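Local coordinates for serine-repeat antigen protein (Plasmodium falciparum, PDB 3CH3) that resembles papain-family cysteine proteases but carries a noncanonical serine in its active site, so that any proteolytic role remains inferred, at residues I35-Y40 / D198-I203; S168-I173 / S253-N258. All coordinates share one frame; numbering follows the deposited sequence.

How the interactions relate
From the N terminus, residues 35-40 come first, on helix 33-48, and interaction 1 joins them to residues 198-203, closing a loop of 157 intervening residues. Residues 168-173 lie within that loop, and interaction 2 pairs them with 253-258, 79 residues further on. The segments therefore alternate along the chain, and the two loops cross. Strand 169-173 is the hub: it pairs with strand 199-210 along one edge and with strand 253-260 along the other, and Val201 N probably donates to Ala171 O at 2.8 Å. Interaction 2 thus joins two neighbouring strands of the sheet, while interaction 1 sets the helix against it beside the phosphate-binding cleft.

Interaction 1 of 2, residues I35-Y40 / D198-I203; sequences IFASKY and DHAVNI. With 2HP (dihydrogenphosphate ion), chain C.
Ala37 meets Ala200 methyl to methyl, CB to CB at 3.6 Å, and the CB of Ala37 also lies 3.6 Å from the carbonyl O of Val201. Side chains this small let the axes of the two short segments approach to 7.0 Å, their N-to-C directions 27° apart. One turn later Tyr40 meets Asn202 obliquely, its CD2 3.4 Å from Asn202 CG, with ring and amide planes 51° apart; CD2 and its neighbours lie alongside the buried amide, beside the Ala37 carbonyl.

One residue before Ala200, His199 turns to the pocket that binds dihydrogenphosphate, probably the active site. Its CB is 3.3 Å from O3 of the bound ion, and His199 CG lies 3.5 Å from the same O3. With CG anti to the backbone N (chi1 -179°), the ring extends so that ND1 donates a hydrogen bond of 2.8 Å to phosphate O3; the phosphorus lies in the ring plane. The ring also meets that of Trp226. At the far tip, NE2 bonds to Asn224 OD1, which fixes the rotation of the imidazole. An imidazole suits this place because its two nitrogens grip ligand and asparagine at once. Ser33 OG holds both the phosphate and the Ala200 backbone N, consistent with Ser33, His199 and Asn224 occupying the Cys-His-Asn positions of papain.

Asp198 and His199 form a classic beta bulge opposite Ile173. Beyond it, strand 199-210 runs between strands 169-173 and 216-223, while the other flank of helix 33-48 packs through Ile35 against helix 58-63.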
loop_
_atom_site.group_PDB
_atom_site.type_symbol
_atom_site.label_atom_id
_atom_site.label_comp_id
_atom_site.label_asym_id
_atom_site.label_seq_id
_atom_site.Cartn_x
_atom_site.Cartn_y
_atom_site.Cartn_z
ATOM N N ILE A 35 -3.768 4.768 -6.233
ATOM C CA ILE A 35 -3.638 3.663 -7.220
ATOM C C ILE A 35 -2.469 2.746 -6.856
ATOM O O ILE A 35 -2.616 1.523 -6.841
ATOM C CB ILE A 35 -3.446 4.200 -8.674
ATOM C CG1 ILE A 35 -4.605 5.157 -8.998
ATOM C CG2 ILE A 35 -3.429 3.024 -9.674
ATOM C CD1 ILE A 35 -4.572 5.856 -10.443
ATOM N N PHE A 36 -1.310 3.346 -6.600
ATOM C CA PHE A 36 -0.122 2.562 -6.256
ATOM C C PHE A 36 -0.336 1.724 -4.998
ATOM O O PHE A 36 -0.011 0.520 -4.980
ATOM C CB PHE A 36 1.127 3.489 -6.200
ATOM C CG PHE A 36 1.508 3.978 -7.571
ATOM C CD1 PHE A 36 0.983 5.165 -8.068
ATOM C CD2 PHE A 36 2.290 3.176 -8.408
ATOM C CE1 PHE A 36 1.289 5.594 -9.394
ATOM C CE2 PHE A 36 2.589 3.581 -9.712
ATOM C CZ PHE A 36 2.085 4.789 -10.204
ATOM N N ALA A 37 -0.908 2.324 -3.967
ATOM C CA ALA A 37 -1.016 1.575 -2.711
ATOM C C ALA A 37 -2.088 0.485 -2.868
ATOM O O ALA A 37 -1.946 -0.623 -2.309
ATOM C CB ALA A 37 -1.339 2.518 -1.525
ATOM N N SER A 38 -3.171 0.813 -3.585
ATOM C CA SER A 38 -4.263 -0.158 -3.760
ATOM C C SER A 38 -3.810 -1.324 -4.639
ATOM O O SER A 38 -4.101 -2.500 -4.330
ATOM C CB SER A 38 -5.493 0.518 -4.386
ATOM O OG SER A 38 -6.098 1.422 -3.481
ATOM N N LYS A 39 -3.093 -1.024 -5.730
ATOM C CA LYS A 39 -2.736 -2.096 -6.661
ATOM C C LYS A 39 -1.661 -2.957 -6.004
ATOM O O LYS A 39 -1.628 -4.169 -6.199
ATOM C CB LYS A 39 -2.280 -1.570 -8.024
ATOM C CG LYS A 39 -0.809 -1.097 -8.098
ATOM C CD LYS A 39 -0.517 -0.391 -9.448
ATOM C CE LYS A 39 0.989 -0.206 -9.688
ATOM N NZ LYS A 39 1.737 -1.443 -10.128
ATOM N N TYR A 40 -0.758 -2.332 -5.243
ATOM C CA TYR A 40 0.237 -3.130 -4.511
ATOM C C TYR A 40 -0.414 -4.093 -3.537
ATOM O O TYR A 40 0.015 -5.238 -3.432
ATOM C CB TYR A 40 1.277 -2.248 -3.799
ATOM C CG TYR A 40 2.303 -3.043 -3.012
ATOM C CD1 TYR A 40 3.425 -3.602 -3.657
ATOM C CD2 TYR A 40 2.151 -3.238 -1.647
ATOM C CE1 TYR A 40 4.341 -4.319 -2.940
ATOM C CE2 TYR A 40 3.088 -3.977 -0.903
ATOM C CZ TYR A 40 4.178 -4.492 -1.565
ATOM O OH TYR A 40 5.105 -5.202 -0.839
ATOM N N ASP A 198 -3.655 12.312 3.766
ATOM C CA ASP A 198 -3.735 12.741 2.370
ATOM C C ASP A 198 -2.945 11.863 1.379
ATOM O O ASP A 198 -2.928 12.151 0.160
ATOM C CB ASP A 198 -3.340 14.236 2.243
ATOM C CG ASP A 198 -1.872 14.506 2.603
ATOM O OD1 ASP A 198 -1.096 13.544 2.781
ATOM O OD2 ASP A 198 -1.514 15.689 2.690
ATOM N N HIS A 199 -2.293 10.812 1.876
ATOM C CA HIS A 199 -1.330 10.048 1.037
ATOM C C HIS A 199 -1.393 8.559 1.409
ATOM O O HIS A 199 -1.253 8.191 2.589
ATOM C CB HIS A 199 0.078 10.580 1.279
ATOM C CG HIS A 199 1.127 9.886 0.468
ATOM N ND1 HIS A 199 1.202 9.997 -0.909
ATOM C CD2 HIS A 199 2.130 9.066 0.841
ATOM C CE1 HIS A 199 2.220 9.271 -1.342
ATOM N NE2 HIS A 199 2.809 8.707 -0.298
ATOM N N ALA A 200 -1.579 7.712 0.404
ATOM C CA ALA A 200 -1.682 6.260 0.615
ATOM C C ALA A 200 -0.304 5.611 0.513
ATOM O O ALA A 200 0.489 5.923 -0.393
ATOM C CB ALA A 200 -2.673 5.621 -0.402
ATOM N N VAL A 201 -0.041 4.724 1.453
ATOM C CA VAL A 201 1.196 3.937 1.501
ATOM C C VAL A 201 0.779 2.491 1.798
ATOM O O VAL A 201 -0.413 2.205 1.890
ATOM C CB VAL A 201 2.171 4.482 2.592
ATOM C CG1 VAL A 201 2.635 5.924 2.179
ATOM C CG2 VAL A 201 1.564 4.389 4.067
ATOM N N ASN A 202 1.735 1.587 1.960
ATOM C CA ASN A 202 1.383 0.231 2.403
ATOM C C ASN A 202 2.227 -0.112 3.628
ATOM O O ASN A 202 3.425 0.179 3.635
ATOM C CB ASN A 202 1.699 -0.791 1.302
ATOM C CG ASN A 202 0.790 -0.603 0.097
ATOM O OD1 ASN A 202 -0.396 -1.011 0.084
ATOM N ND2 ASN A 202 1.319 0.050 -0.889
ATOM N N ILE A 203 1.650 -0.794 4.599
ATOM C CA ILE A 203 2.474 -1.404 5.643
ATOM C C ILE A 203 2.759 -2.810 5.150
ATOM O O ILE A 203 1.812 -3.539 4.767
ATOM C CB ILE A 203 1.748 -1.426 6.992
ATOM C CG1 ILE A 203 1.561 0.048 7.486
ATOM C CG2 ILE A 203 2.554 -2.269 8.042
ATOM C CD1 ILE A 203 0.654 0.180 8.737
HETATM P P 2HP C . -1.102 12.012 -3.359
HETATM O O1 2HP C . -0.078 13.029 -3.896
HETATM O O2 2HP C . -1.125 10.692 -4.053
HETATM O O3 2HP C . -0.721 11.898 -1.643
HETATM O O4 2HP C . -2.716 12.720 -3.637
#

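Interaction 2 of 2, residues S168-I173 / S253-N258; sequences SVIAYI and SVVIFN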
loop_
_atom_site.group_PDB
_atom_site.type_symbol
_atom_site.label_atom_id
_atom_site.label_comp_id
_atom_site.label_asym_id
_atom_site.label_seq_id
_atom_site.Cartn_x
_atom_site.Cartn_y
_atom_site.Cartn_z
ATOM N N SER A 168 0.267 -7.363 2.955
ATOM C CA SER A 168 0.271 -5.916 3.140
ATOM C C SER A 168 -1.099 -5.427 3.598
ATOM O O SER A 168 -2.089 -6.164 3.478
ATOM C CB SER A 168 0.596 -5.219 1.799
ATOM O OG SER A 168 -0.407 -5.520 0.830
ATOM N N VAL A 169 -1.155 -4.175 4.076
ATOM C CA VAL A 169 -2.396 -3.422 4.142
ATOM C C VAL A 169 -2.167 -2.077 3.470
ATOM O O VAL A 169 -1.010 -1.678 3.241
ATOM C CB VAL A 169 -2.932 -3.191 5.587
ATOM C CG1 VAL A 169 -3.192 -4.542 6.257
ATOM C CG2 VAL A 169 -1.961 -2.336 6.438
ATOM N N ILE A 170 -3.259 -1.396 3.138
ATOM C CA ILE A 170 -3.161 -0.023 2.670
ATOM C C ILE A 170 -3.244 0.841 3.930
ATOM O O ILE A 170 -4.054 0.569 4.818
ATOM C CB ILE A 170 -4.331 0.290 1.744
ATOM C CG1 ILE A 170 -4.288 -0.679 0.533
ATOM C CG2 ILE A 170 -4.343 1.773 1.322
ATOM C CD1 ILE A 170 -5.638 -0.713 -0.184
ATOM N N ALA A 171 -2.397 1.857 4.029
ATOM C CA ALA A 171 -2.457 2.806 5.140
ATOM C C ALA A 171 -2.484 4.230 4.596
ATOM O O ALA A 171 -1.947 4.493 3.519
ATOM C CB ALA A 171 -1.263 2.646 6.109
ATOM N N TYR A 172 -3.128 5.120 5.343
ATOM C CA TYR A 172 -3.171 6.524 4.996
ATOM C C TYR A 172 -2.375 7.303 6.032
ATOM O O TYR A 172 -2.524 7.085 7.260
ATOM C CB TYR A 172 -4.613 7.050 4.955
ATOM C CG TYR A 172 -5.111 7.138 3.553
ATOM C CD1 TYR A 172 -5.963 6.172 3.048
ATOM C CD2 TYR A 172 -4.648 8.141 2.683
ATOM C CE1 TYR A 172 -6.433 6.262 1.698
ATOM C CE2 TYR A 172 -5.089 8.244 1.380
ATOM C CZ TYR A 172 -5.960 7.304 0.881
ATOM O OH TYR A 172 -6.384 7.403 -0.420
ATOM N N ILE A 173 -1.531 8.198 5.536
ATOM C CA ILE A 173 -0.746 9.091 6.367
ATOM C C ILE A 173 -0.890 10.528 5.821
ATOM O O ILE A 173 -1.339 10.748 4.676
ATOM C CB ILE A 173 0.751 8.655 6.364
ATOM C CG1 ILE A 173 1.355 8.884 4.950
ATOM C CG2 ILE A 173 0.909 7.189 6.854
ATOM C CD1 ILE A 173 2.972 8.726 4.909
ATOM N N SER A 253 -5.206 5.678 9.135
ATOM C CA SER A 253 -6.220 4.716 8.806
ATOM C C SER A 253 -5.539 3.555 8.085
ATOM O O SER A 253 -4.490 3.723 7.449
ATOM C CB SER A 253 -7.232 5.302 7.816
ATOM O OG SER A 253 -7.814 6.526 8.242
ATOM N N VAL A 254 -6.190 2.411 8.145
ATOM C CA VAL A 254 -5.787 1.233 7.373
ATOM C C VAL A 254 -7.010 0.710 6.613
ATOM O O VAL A 254 -8.145 0.793 7.102
ATOM C CB VAL A 254 -5.178 0.183 8.305
ATOM C CG1 VAL A 254 -5.122 -1.194 7.653
ATOM C CG2 VAL A 254 -3.789 0.624 8.787
ATOM N N VAL A 255 -6.779 0.223 5.399
ATOM C CA VAL A 255 -7.836 -0.375 4.556
ATOM C C VAL A 255 -7.316 -1.717 4.075
ATOM O O VAL A 255 -6.141 -1.855 3.688
ATOM C CB VAL A 255 -8.197 0.502 3.321
ATOM C CG1 VAL A 255 -9.205 -0.248 2.370
ATOM C CG2 VAL A 255 -8.797 1.886 3.773
ATOM N N ILE A 256 -8.198 -2.709 4.127
ATOM C CA ILE A 256 -7.904 -4.048 3.668
ATOM C C ILE A 256 -8.985 -4.440 2.645
ATOM O O ILE A 256 -10.175 -4.250 2.889
ATOM C CB ILE A 256 -7.930 -4.976 4.907
ATOM C CG1 ILE A 256 -6.744 -4.616 5.827
ATOM C CG2 ILE A 256 -7.991 -6.442 4.533
ATOM C CD1 ILE A 256 -7.199 -4.456 7.302
ATOM N N PHE A 257 -8.574 -4.995 1.505
ATOM C CA PHE A 257 -9.542 -5.481 0.500
ATOM C C PHE A 257 -9.999 -6.893 0.794
ATOM O O PHE A 257 -9.184 -7.745 1.136
ATOM C CB PHE A 257 -8.918 -5.475 -0.900
ATOM C CG PHE A 257 -8.673 -4.118 -1.465
ATOM C CD1 PHE A 257 -7.795 -3.965 -2.540
ATOM C CD2 PHE A 257 -9.278 -2.976 -0.939
ATOM C CE1 PHE A 257 -7.541 -2.705 -3.096
ATOM C CE2 PHE A 257 -9.031 -1.693 -1.513
ATOM C CZ PHE A 257 -8.162 -1.560 -2.584
ATOM N N ASN A 258 -11.297 -7.163 0.627
ATOM C CA ASN A 258 -11.822 -8.497 0.896
ATOM C C ASN A 258 -12.061 -9.177 -0.455
ATOM O O ASN A 258 -13.113 -8.988 -1.070
ATOM C CB ASN A 258 -13.119 -8.388 1.700
ATOM C CG ASN A 258 -12.909 -7.659 3.017
ATOM O OD1 ASN A 258 -11.953 -7.929 3.745
ATOM N ND2 ASN A 258 -13.796 -6.729 3.322
#
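Ile170 and Val255 face each other as an antiparallel hydrogen-bonded pair, each donating its N-H to the other's carbonyl. Ile170 N reaches Val255 O at 3.0 Å, and Val255 N reaches Ile170 O at 2.8 Å. Two residues on, Tyr172 N donates to Ser253 O at 2.9 Å. Between these rungs Ala171 and Val254 form a non-hydrogen-bonded pair, where alpha carbons supply weaker contacts: Val254 CA is 3.2 Å from Ile170 O. The pairing belongs to the beta-rich domain of the papain fold, whose strands curl toward a barrel.

On the side of the sheet bearing Ile170 and Val255, the long branch of Ile170 does the reaching. Its CG1 stands beside the backbone N (chi1 -60°) and the chain continues extended, bringing the CD1 methyl over one face of the Phe257 ring, offset toward the rim. This CH-pi contact places CD1 4.0 Å from the Phe257 ring centroid, and the methyl's weakly polarised C-H bonds suit the pi face of a phenylalanine. On the opposite side the side chains of Val169 and Val254 cross at about a right angle, Val169 CG2 3.6 Å from Val254 CG1; the other methyl, Val169 CG1, meets Ile256 CG1 at 3.6 Å. Branched residues of this kind favour extended backbone and fill the sheet surface.

Both sheet surfaces are backed by helices. Helix 152-166 lies against Val169, Val254 and Ile256, with Ile159 and Glu162 among its contacts. Pro79 and Leu83 of helix 79-89 pack on Phe257, whose ring also meets His41 of helix 33-48; His41 NE2 is hydrogen-bonded to Phe257 N. At the strand start, Ser253 OG bonds to Glu144 OE1 on strand 140-144.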